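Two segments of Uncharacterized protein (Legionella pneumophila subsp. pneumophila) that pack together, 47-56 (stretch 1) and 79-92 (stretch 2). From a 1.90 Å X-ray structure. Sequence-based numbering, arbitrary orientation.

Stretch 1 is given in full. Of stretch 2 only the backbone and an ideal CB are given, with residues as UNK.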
ATOM      1  N   ARG A  47     -18.758  -4.907 -27.424  1.00 22.01           N
ATOM      2  CA  ARG A  47     -18.161  -5.930 -26.554  1.00 22.87           C
ATOM      3  C   ARG A  47     -17.196  -5.241 -25.611  1.00 22.56           C
ATOM      4  O   ARG A  47     -17.165  -5.496 -24.402  1.00 22.80           O
ATOM      5  CB  ARG A  47     -17.482  -7.023 -27.402  1.00 24.50           C
ATOM      6  CG  ARG A  47     -16.728  -8.076 -26.590  1.00 49.36           C
ATOM      7  CD  ARG A  47     -16.501  -9.369 -27.379  1.00 72.34           C
ATOM      8  NE  ARG A  47     -15.627 -10.318 -26.677  1.00 83.31           N
ATOM      9  CZ  ARG A  47     -15.258 -11.499 -27.170  1.00 89.49           C
ATOM     10  NH1 ARG A  47     -15.685 -11.873 -28.367  1.00 95.88           N
ATOM     11  NH2 ARG A  47     -14.463 -12.307 -26.475  1.00 88.21           N
ATOM     12  N   GLU A  48     -16.461  -4.275 -26.131  1.00 25.53           N
ATOM     13  CA  GLU A  48     -15.536  -3.519 -25.298  1.00 23.41           C
ATOM     14  C   GLU A  48     -16.188  -2.757 -24.116  1.00 13.07           C
ATOM     15  O   GLU A  48     -15.638  -2.686 -22.973  1.00 16.98           O
ATOM     16  CB  GLU A  48     -14.816  -2.538 -26.208  1.00 27.81           C
ATOM     17  CG  GLU A  48     -13.813  -1.659 -25.530  1.00 31.09           C
ATOM     18  CD  GLU A  48     -13.007  -0.868 -26.556  1.00 40.90           C
ATOM     19  OE1 GLU A  48     -13.621  -0.079 -27.329  1.00 29.65           O
ATOM     20  OE2 GLU A  48     -11.772  -1.069 -26.607  1.00 40.63           O
ATOM     21  N   ARG A  49     -17.327  -2.124 -24.367  1.00 14.29           N
ATOM     22  CA  ARG A  49     -17.988  -1.311 -23.345  1.00 10.88           C
ATOM     23  C   ARG A  49     -18.795  -2.163 -22.372  1.00 13.78           C
ATOM     24  O   ARG A  49     -19.109  -1.729 -21.286  1.00 14.55           O
ATOM     25  CB  ARG A  49     -18.947  -0.288 -24.016  1.00 10.87           C
ATOM     26  CG  ARG A  49     -18.241   0.889 -24.684  1.00 17.76           C
ATOM     27  CD  ARG A  49     -17.648   1.984 -23.718  1.00 10.63           C
ATOM     28  NE  ARG A  49     -16.785   2.793 -24.577  1.00 18.87           N
ATOM     29  CZ  ARG A  49     -15.470   2.613 -24.718  1.00 17.28           C
ATOM     30  NH1 ARG A  49     -14.797   1.714 -23.968  1.00 15.19           N
ATOM     31  NH2 ARG A  49     -14.818   3.359 -25.602  1.00 15.47           N
ATOM     32  N   GLN A  50     -19.150  -3.371 -22.787  1.00 13.08           N
ATOM     33  CA  GLN A  50     -20.016  -4.211 -21.964  1.00 13.19           C
ATOM     34  C   GLN A  50     -19.495  -4.391 -20.536  1.00 16.47           C
ATOM     35  O   GLN A  50     -20.212  -4.079 -19.604  1.00 13.93           O
ATOM     36  CB  GLN A  50     -20.290  -5.560 -22.636  1.00 16.31           C
ATOM     37  CG  GLN A  50     -21.292  -5.392 -23.763  1.00 25.17           C
ATOM     38  CD  GLN A  50     -21.580  -6.689 -24.494  1.00 25.80           C
ATOM     39  OE1 GLN A  50     -21.296  -7.763 -23.995  1.00 29.06           O
ATOM     40  NE2 GLN A  50     -22.168  -6.586 -25.675  1.00 31.49           N
ATOM     41  N   PRO A  51     -18.232  -4.825 -20.359  1.00 11.37           N
ATOM     42  CA  PRO A  51     -17.845  -5.034 -18.962  1.00 12.73           C
ATOM     43  C   PRO A  51     -17.704  -3.735 -18.188  1.00 14.62           C
ATOM     44  O   PRO A  51     -17.924  -3.744 -16.961  1.00 12.96           O
ATOM     45  CB  PRO A  51     -16.513  -5.825 -19.052  1.00 16.78           C
ATOM     46  CG  PRO A  51     -15.981  -5.592 -20.420  1.00 17.43           C
ATOM     47  CD  PRO A  51     -17.209  -5.302 -21.302  1.00 13.99           C
ATOM     48  N   GLN A  52     -17.354  -2.634 -18.850  1.00 11.17           N
ATOM     49  CA  GLN A  52     -17.255  -1.371 -18.133  1.00 17.62           C
ATOM     50  C   GLN A  52     -18.629  -0.962 -17.630  1.00 21.05           C
ATOM     51  O   GLN A  52     -18.798  -0.540 -16.486  1.00 17.17           O
ATOM     52  CB  GLN A  52     -16.674  -0.310 -19.042  1.00 18.12           C
ATOM     53  CG  GLN A  52     -15.293  -0.654 -19.521  1.00 17.07           C
ATOM     54  CD  GLN A  52     -14.829   0.276 -20.614  1.00 15.97           C
ATOM     55  OE1 GLN A  52     -15.632   0.750 -21.421  1.00 15.40           O
ATOM     56  NE2 GLN A  52     -13.527   0.577 -20.631  1.00 20.21           N
ATOM     57  N   VAL A  53     -19.635  -1.124 -18.481  1.00 19.89           N
ATOM     58  CA  VAL A  53     -20.967  -0.777 -18.082  1.00 12.90           C
ATOM     59  C   VAL A  53     -21.473  -1.647 -16.944  1.00 12.12           C
ATOM     60  O   VAL A  53     -22.014  -1.117 -15.988  1.00 12.03           O
ATOM     61  CB  VAL A  53     -21.940  -0.803 -19.338  1.00 12.07           C
ATOM     62  CG1 VAL A  53     -23.367  -0.767 -18.926  1.00 16.96           C
ATOM     63  CG2 VAL A  53     -21.645   0.373 -20.207  1.00 13.20           C
ATOM     64  N   LEU A  54     -21.247  -2.964 -17.022  1.00 15.07           N
ATOM     65  CA  LEU A  54     -21.706  -3.888 -15.980  1.00 11.43           C
ATOM     66  C   LEU A  54     -20.984  -3.650 -14.651  1.00 10.41           C
ATOM     67  O   LEU A  54     -21.594  -3.683 -13.566  1.00 10.48           O
ATOM     68  CB  LEU A  54     -21.603  -5.355 -16.448  1.00 11.95           C
ATOM     69  CG  LEU A  54     -22.523  -5.729 -17.632  1.00 18.86           C
ATOM     70  CD1 LEU A  54     -22.200  -7.139 -18.162  1.00 21.13           C
ATOM     71  CD2 LEU A  54     -23.934  -5.665 -17.150  1.00 31.37           C
ATOM     72  N   VAL A  55     -19.710  -3.311 -14.716  1.00 12.14           N
ATOM     73  CA  VAL A  55     -19.000  -2.990 -13.477  1.00 15.18           C
ATOM     74  C   VAL A  55     -19.516  -1.730 -12.818  1.00 12.50           C
ATOM     75  O   VAL A  55     -19.729  -1.695 -11.601  1.00 13.39           O
ATOM     76  CB  VAL A  55     -17.519  -2.895 -13.724  1.00 12.23           C
ATOM     77  CG1 VAL A  55     -16.845  -2.258 -12.528  1.00 17.35           C
ATOM     78  CG2 VAL A  55     -17.016  -4.327 -13.951  1.00 11.05           C
ATOM     79  N   LEU A  56     -19.798  -0.705 -13.633  1.00 12.64           N
ATOM     80  CA  LEU A  56     -20.406   0.516 -13.118  1.00  7.33           C
ATOM     81  C   LEU A  56     -21.765   0.246 -12.487  1.00 12.33           C
ATOM     82  O   LEU A  56     -22.030   0.709 -11.388  1.00 11.01           O
ATOM     83  CB  LEU A  56     -20.580   1.565 -14.232  1.00  9.54           C
ATOM     84  CG  LEU A  56     -19.313   2.326 -14.597  1.00 11.25           C
ATOM     85  CD1 LEU A  56     -19.436   3.037 -16.001  1.00 16.00           C
ATOM     86  CD2 LEU A  56     -19.129   3.320 -13.487  1.00 11.34           C
ATOM     87  N   UNK A  79     -14.258   7.437  -8.104  1.00 13.17           N
ATOM     88  CA  UNK A  79     -13.050   6.703  -8.431  1.00  9.69           C
ATOM     89  C   UNK A  79     -13.264   5.749  -9.617  1.00 11.38           C
ATOM     90  O   UNK A  79     -12.451   5.697 -10.529  1.00  8.32           O
ATOM     91  CB  UNK A  79     -12.571   5.922  -7.206  1.00  9.69           C
ATOM     92  N   UNK A  80     -14.313   4.945  -9.589  1.00 10.13           N
ATOM     93  CA  UNK A  80     -14.525   4.015 -10.689  1.00 12.91           C
ATOM     94  C   UNK A  80     -14.788   4.743 -12.010  1.00 17.91           C
ATOM     95  O   UNK A  80     -14.324   4.291 -13.056  1.00  8.26           O
ATOM     96  CB  UNK A  80     -15.693   3.082 -10.365  1.00 12.91           C
ATOM     97  N   UNK A  81     -15.554   5.834 -11.973  1.00 10.26           N
ATOM     98  CA  UNK A  81     -15.834   6.551 -13.213  1.00 13.82           C
ATOM     99  C   UNK A  81     -14.524   7.098 -13.739  1.00 10.01           C
ATOM    100  O   UNK A  81     -14.239   6.981 -14.934  1.00  9.55           O
ATOM    101  CB  UNK A  81     -16.855   7.671 -13.001  1.00 13.82           C
ATOM    102  N   UNK A  82     -13.732   7.695 -12.843  1.00 13.77           N
ATOM    103  CA  UNK A  82     -12.447   8.254 -13.249  1.00 11.36           C
ATOM    104  C   UNK A  82     -11.546   7.180 -13.828  1.00 18.39           C
ATOM    105  O   UNK A  82     -10.945   7.375 -14.866  1.00  9.58           O
ATOM    106  CB  UNK A  82     -11.759   8.935 -12.064  1.00 11.36           C
ATOM    107  N   UNK A  83     -11.482   6.032 -13.158  1.00 14.30           N
ATOM    108  CA  UNK A  83     -10.670   4.901 -13.619  1.00 16.70           C
ATOM    109  C   UNK A  83     -11.101   4.390 -15.000  1.00 13.93           C
ATOM    110  O   UNK A  83     -10.282   4.134 -15.889  1.00 10.22           O
ATOM    111  CB  UNK A  83     -10.749   3.760 -12.603  1.00 16.70           C
ATOM    112  N   UNK A  84     -12.395   4.198 -15.185  1.00 12.90           N
ATOM    113  CA  UNK A  84     -12.845   3.706 -16.480  1.00  9.23           C
ATOM    114  C   UNK A  84     -12.601   4.742 -17.558  1.00 13.48           C
ATOM    115  O   UNK A  84     -12.201   4.396 -18.667  1.00 12.44           O
ATOM    116  CB  UNK A  84     -14.328   3.332 -16.431  1.00  9.23           C
ATOM    117  N   UNK A  85     -12.827   6.022 -17.247  1.00  9.13           N
ATOM    118  CA  UNK A  85     -12.456   7.110 -18.177  1.00  8.43           C
ATOM    119  C   UNK A  85     -10.974   6.997 -18.602  1.00 11.94           C
ATOM    120  O   UNK A  85     -10.628   7.075 -19.784  1.00 11.21           O
ATOM    121  CB  UNK A  85     -12.710   8.471 -17.526  1.00  8.43           C
ATOM    122  N   UNK A  86     -10.078   6.797 -17.639  1.00 14.39           N
ATOM    123  CA  UNK A  86      -8.667   6.699 -17.963  1.00 12.28           C
ATOM    124  C   UNK A  86      -8.356   5.465 -18.838  1.00 15.56           C
ATOM    125  O   UNK A  86      -7.522   5.494 -19.754  1.00 13.39           O
ATOM    126  CB  UNK A  86      -7.847   6.650 -16.672  1.00 12.28           C
ATOM    127  N   UNK A  87      -9.059   4.391 -18.557  1.00  8.64           N
ATOM    128  CA  UNK A  87      -8.929   3.160 -19.325  1.00 13.34           C
ATOM    129  C   UNK A  87      -9.300   3.367 -20.796  1.00 13.51           C
ATOM    130  O   UNK A  87      -8.645   2.851 -21.707  1.00 14.60           O
ATOM    131  CB  UNK A  87      -9.806   2.066 -18.713  1.00 13.34           C
ATOM    132  N   UNK A  88     -10.325   4.165 -21.029  1.00 13.55           N
ATOM    133  CA  UNK A  88     -10.719   4.512 -22.392  1.00 15.99           C
ATOM    134  C   UNK A  88      -9.692   5.434 -23.042  1.00  7.50           C
ATOM    135  O   UNK A  88      -9.335   5.244 -24.196  1.00 16.36           O
ATOM    136  CB  UNK A  88     -12.098   5.175 -22.395  1.00 15.99           C
ATOM    137  N   UNK A  89      -9.213   6.426 -22.306  1.00 11.54           N
ATOM    138  CA  UNK A  89      -8.179   7.294 -22.838  1.00 13.52           C
ATOM    139  C   UNK A  89      -6.942   6.490 -23.288  1.00 17.40           C
ATOM    140  O   UNK A  89      -6.310   6.806 -24.329  1.00 16.36           O
ATOM    141  CB  UNK A  89      -7.784   8.334 -21.787  1.00 13.52           C
ATOM    142  N   UNK A  90      -6.600   5.430 -22.546  1.00 18.11           N
ATOM    143  CA  UNK A  90      -5.418   4.656 -22.883  1.00 18.41           C
ATOM    144  C   UNK A  90      -5.597   3.910 -24.204  1.00 15.89           C
ATOM    145  O   UNK A  90      -4.611   3.501 -24.811  1.00 19.52           O
ATOM    146  CB  UNK A  90      -5.097   3.669 -21.759  1.00 18.41           C
ATOM    147  N   UNK A  91      -6.841   3.703 -24.639  1.00 11.66           N
ATOM    148  CA  UNK A  91      -7.063   2.996 -25.907  1.00 13.17           C
ATOM    149  C   UNK A  91      -6.912   3.946 -27.125  1.00 20.19           C
ATOM    150  O   UNK A  91      -7.007   3.493 -28.237  1.00 12.95           O
ATOM    151  CB  UNK A  91      -8.454   2.359 -25.908  1.00 13.17           C
ATOM    152  N   UNK A  92      -6.721   5.250 -26.903  1.00 16.80           N
ATOM    153  CA  UNK A  92      -6.496   6.217 -27.986  1.00 18.73           C
ATOM    154  C   UNK A  92      -4.997   6.525 -28.032  1.00 17.79           C
ATOM    155  O   UNK A  92      -4.437   7.005 -27.057  1.00 21.92           O
ATOM    156  CB  UNK A  92      -7.316   7.492 -27.780  1.00 18.73           C
TER

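The two segments run nearly antiparallel, with an angle of 172° between the axes of the two helices and a closest approach of 11.0 Å. Position 79 lies out of reach, with nothing of stretch 1 within 5.5 Å of its ideal CB; the facing helix sets no preference, and the residue is Ala-79.

At position 80 the CA-to-CB bond points toward stretch 1, and the ideal CB sits 4.6 Å from Leu-56 CD2. Val-55 and Leu-56 offer methyl groups here, so a leucine, isoleucine, valine or methionine would suit. It is Leu-80, in the t, p rotamer, whose CD2 packs 3.8 Å from Leu-56 CD2 and 3.9 Å from Val-55 CG1.

Position 81 points sideways, its ideal CB 4.9 Å from Leu-56 CD2, and a small apolar residue would be compatible; it is Ala-81, near Leu-56. Positions 82 and 83 are out of reach and unconstrained by stretch 1; they are Tyr-82 and Tyr-83.

Position 84 again points toward the other helix. Its ideal CB is 5.1 Å from both Gln-52 CB and Leu-56 CD1. The gap favours an aliphatic chain such as isoleucine, leucine or valine. Ile-84 fills it: CD1 reaches 3.6 Å from Leu-56 CG, while CG2 lies 4.0 Å from Gln-52 CD, so the branched side chain meets both an apolar neighbour and the amide of a polar one.

Position 85 points away and 86 is out of reach, so any helix-compatible residue would do; they hold Arg-85 and Asp-86. Position 87 points toward stretch 1, its ideal CB 4.4 Å from Gln-52 NE2, where a polar or a small residue could be accepted. Gln-87 makes no hydrogen bond across to stretch 1.

At position 88 the bond points sideways, with Arg-49 NH2 4.6 Å from the ideal CB. An acidic group might answer the charge, but an aliphatic chain could equally cover the flat guanidinium. Ile-88 does the latter: CG1 lies over one face, 3.6 Å from Arg-49 NH1, and 3.8 Å from Gln-52 NE2. Arg-49 NH1 also donates to Gln-52 OE1 at 2.8 Å.

Positions 89 and 90, out of reach, are equally free; they are Ala-89 and Ala-90. Position 91 points toward stretch 1, with Glu-48 OE2 4.8 Å from the ideal CB; a small polar residue or a basic one would suit. In Thr-91, OG1 donates to Ile-88 O (2.6 Å) and accepts from water 1 (3.0 Å), which itself accepts from Arg-49 NH2 (2.8 Å), thus bridging the segments. Position 92 points sideways with open space around its ideal CB, so many side chains would suit; it is Tyr-92, whose end comes nearer without touching stretch 1.

Stretch 2, residues 79-92: ALAYYIRDQIAATY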
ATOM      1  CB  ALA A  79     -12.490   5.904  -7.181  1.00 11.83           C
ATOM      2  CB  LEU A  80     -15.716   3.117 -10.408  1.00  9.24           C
ATOM      3  CG  LEU A  80     -16.025   2.067 -11.460  1.00 11.29           C
ATOM      4  CD1 LEU A  80     -14.833   1.163 -11.709  1.00 11.11           C
ATOM      5  CD2 LEU A  80     -17.225   1.281 -10.964  1.00 13.38           C
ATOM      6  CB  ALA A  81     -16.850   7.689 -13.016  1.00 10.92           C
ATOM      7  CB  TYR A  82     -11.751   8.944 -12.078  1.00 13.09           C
ATOM      8  CG  TYR A  82     -10.567   9.749 -12.543  1.00 11.99           C
ATOM      9  CD1 TYR A  82      -9.339   9.142 -12.689  1.00 14.10           C
ATOM     10  CD2 TYR A  82     -10.696  11.101 -12.908  1.00 14.96           C
ATOM     11  CE1 TYR A  82      -8.240   9.850 -13.126  1.00 13.93           C
ATOM     12  CE2 TYR A  82      -9.607  11.818 -13.358  1.00 26.47           C
ATOM     13  CZ  TYR A  82      -8.380  11.176 -13.465  1.00 25.98           C
ATOM     14  OH  TYR A  82      -7.257  11.833 -13.893  1.00 21.57           O
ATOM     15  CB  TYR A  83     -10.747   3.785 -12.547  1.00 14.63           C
ATOM     16  CG  TYR A  83      -9.891   2.549 -12.792  1.00 18.72           C
ATOM     17  CD1 TYR A  83      -8.535   2.637 -13.066  1.00 13.95           C
ATOM     18  CD2 TYR A  83     -10.453   1.276 -12.686  1.00 14.37           C
ATOM     19  CE1 TYR A  83      -7.775   1.475 -13.239  1.00 14.04           C
ATOM     20  CE2 TYR A  83      -9.726   0.137 -12.872  1.00 13.02           C
ATOM     21  CZ  TYR A  83      -8.399   0.224 -13.152  1.00 16.05           C
ATOM     22  OH  TYR A  83      -7.710  -0.953 -13.351  1.00 20.13           O
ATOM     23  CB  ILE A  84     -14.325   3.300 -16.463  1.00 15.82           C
ATOM     24  CG1 ILE A  84     -14.449   1.941 -15.761  1.00 12.87           C
ATOM     25  CG2 ILE A  84     -14.852   3.239 -17.899  1.00 13.57           C
ATOM     26  CD1 ILE A  84     -15.830   1.633 -15.317  1.00 14.09           C
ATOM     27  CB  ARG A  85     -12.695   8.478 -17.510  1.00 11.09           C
ATOM     28  CG  ARG A  85     -12.356   9.723 -18.360  1.00 10.97           C
ATOM     29  CD  ARG A  85     -12.867  11.003 -17.693  1.00 17.85           C
ATOM     30  NE  ARG A  85     -12.487  12.240 -18.392  1.00 16.71           N
ATOM     31  CZ  ARG A  85     -11.309  12.842 -18.263  1.00 18.15           C
ATOM     32  NH1 ARG A  85     -10.405  12.323 -17.469  1.00 14.57           N
ATOM     33  NH2 ARG A  85     -11.041  13.987 -18.893  1.00 15.64           N
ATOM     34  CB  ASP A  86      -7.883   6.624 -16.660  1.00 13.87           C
ATOM     35  CG  ASP A  86      -6.391   6.760 -16.882  1.00 19.10           C
ATOM     36  OD1 ASP A  86      -5.976   7.831 -17.320  1.00 20.50           O
ATOM     37  OD2 ASP A  86      -5.646   5.794 -16.609  1.00 21.84           O
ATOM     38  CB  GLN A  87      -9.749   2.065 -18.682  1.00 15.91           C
ATOM     39  CG  GLN A  87      -9.046   1.519 -17.422  1.00 13.57           C
ATOM     40  CD  GLN A  87      -9.736   0.361 -16.749  1.00 21.80           C
ATOM     41  OE1 GLN A  87     -10.931   0.382 -16.508  1.00 19.97           O
ATOM     42  NE2 GLN A  87      -8.943  -0.667 -16.386  1.00 32.24           N
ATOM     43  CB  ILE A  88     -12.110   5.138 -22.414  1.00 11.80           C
ATOM     44  CG1 ILE A  88     -13.131   4.131 -21.882  1.00  9.80           C
ATOM     45  CG2 ILE A  88     -12.502   5.550 -23.833  1.00  9.23           C
ATOM     46  CD1 ILE A  88     -14.572   4.706 -21.751  1.00 12.24           C
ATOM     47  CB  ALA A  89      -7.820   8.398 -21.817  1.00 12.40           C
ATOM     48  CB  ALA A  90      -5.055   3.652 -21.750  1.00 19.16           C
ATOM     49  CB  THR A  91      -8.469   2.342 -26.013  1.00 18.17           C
ATOM     50  OG1 THR A  91      -9.501   3.344 -26.030  1.00 19.48           O
ATOM     51  CG2 THR A  91      -8.738   1.323 -24.879  1.00 15.18           C
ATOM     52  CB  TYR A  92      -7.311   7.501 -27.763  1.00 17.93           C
ATOM     53  CG  TYR A  92      -8.772   7.311 -28.164  1.00 14.53           C
ATOM     54  CD1 TYR A  92      -9.679   6.773 -27.267  1.00 14.93           C
ATOM     55  CD2 TYR A  92      -9.210   7.637 -29.432  1.00 17.74           C
ATOM     56  CE1 TYR A  92     -11.000   6.587 -27.615  1.00 13.27           C
ATOM     57  CE2 TYR A  92     -10.519   7.444 -29.807  1.00 19.12           C
ATOM     58  CZ  TYR A  92     -11.405   6.915 -28.889  1.00 15.88           C
ATOM     59  OH  TYR A  92     -12.686   6.690 -29.218  1.00 14.98           O
TER
HETATM   60  O   HOH W   1     -12.209   2.217 -25.496  1.00 15.98           O
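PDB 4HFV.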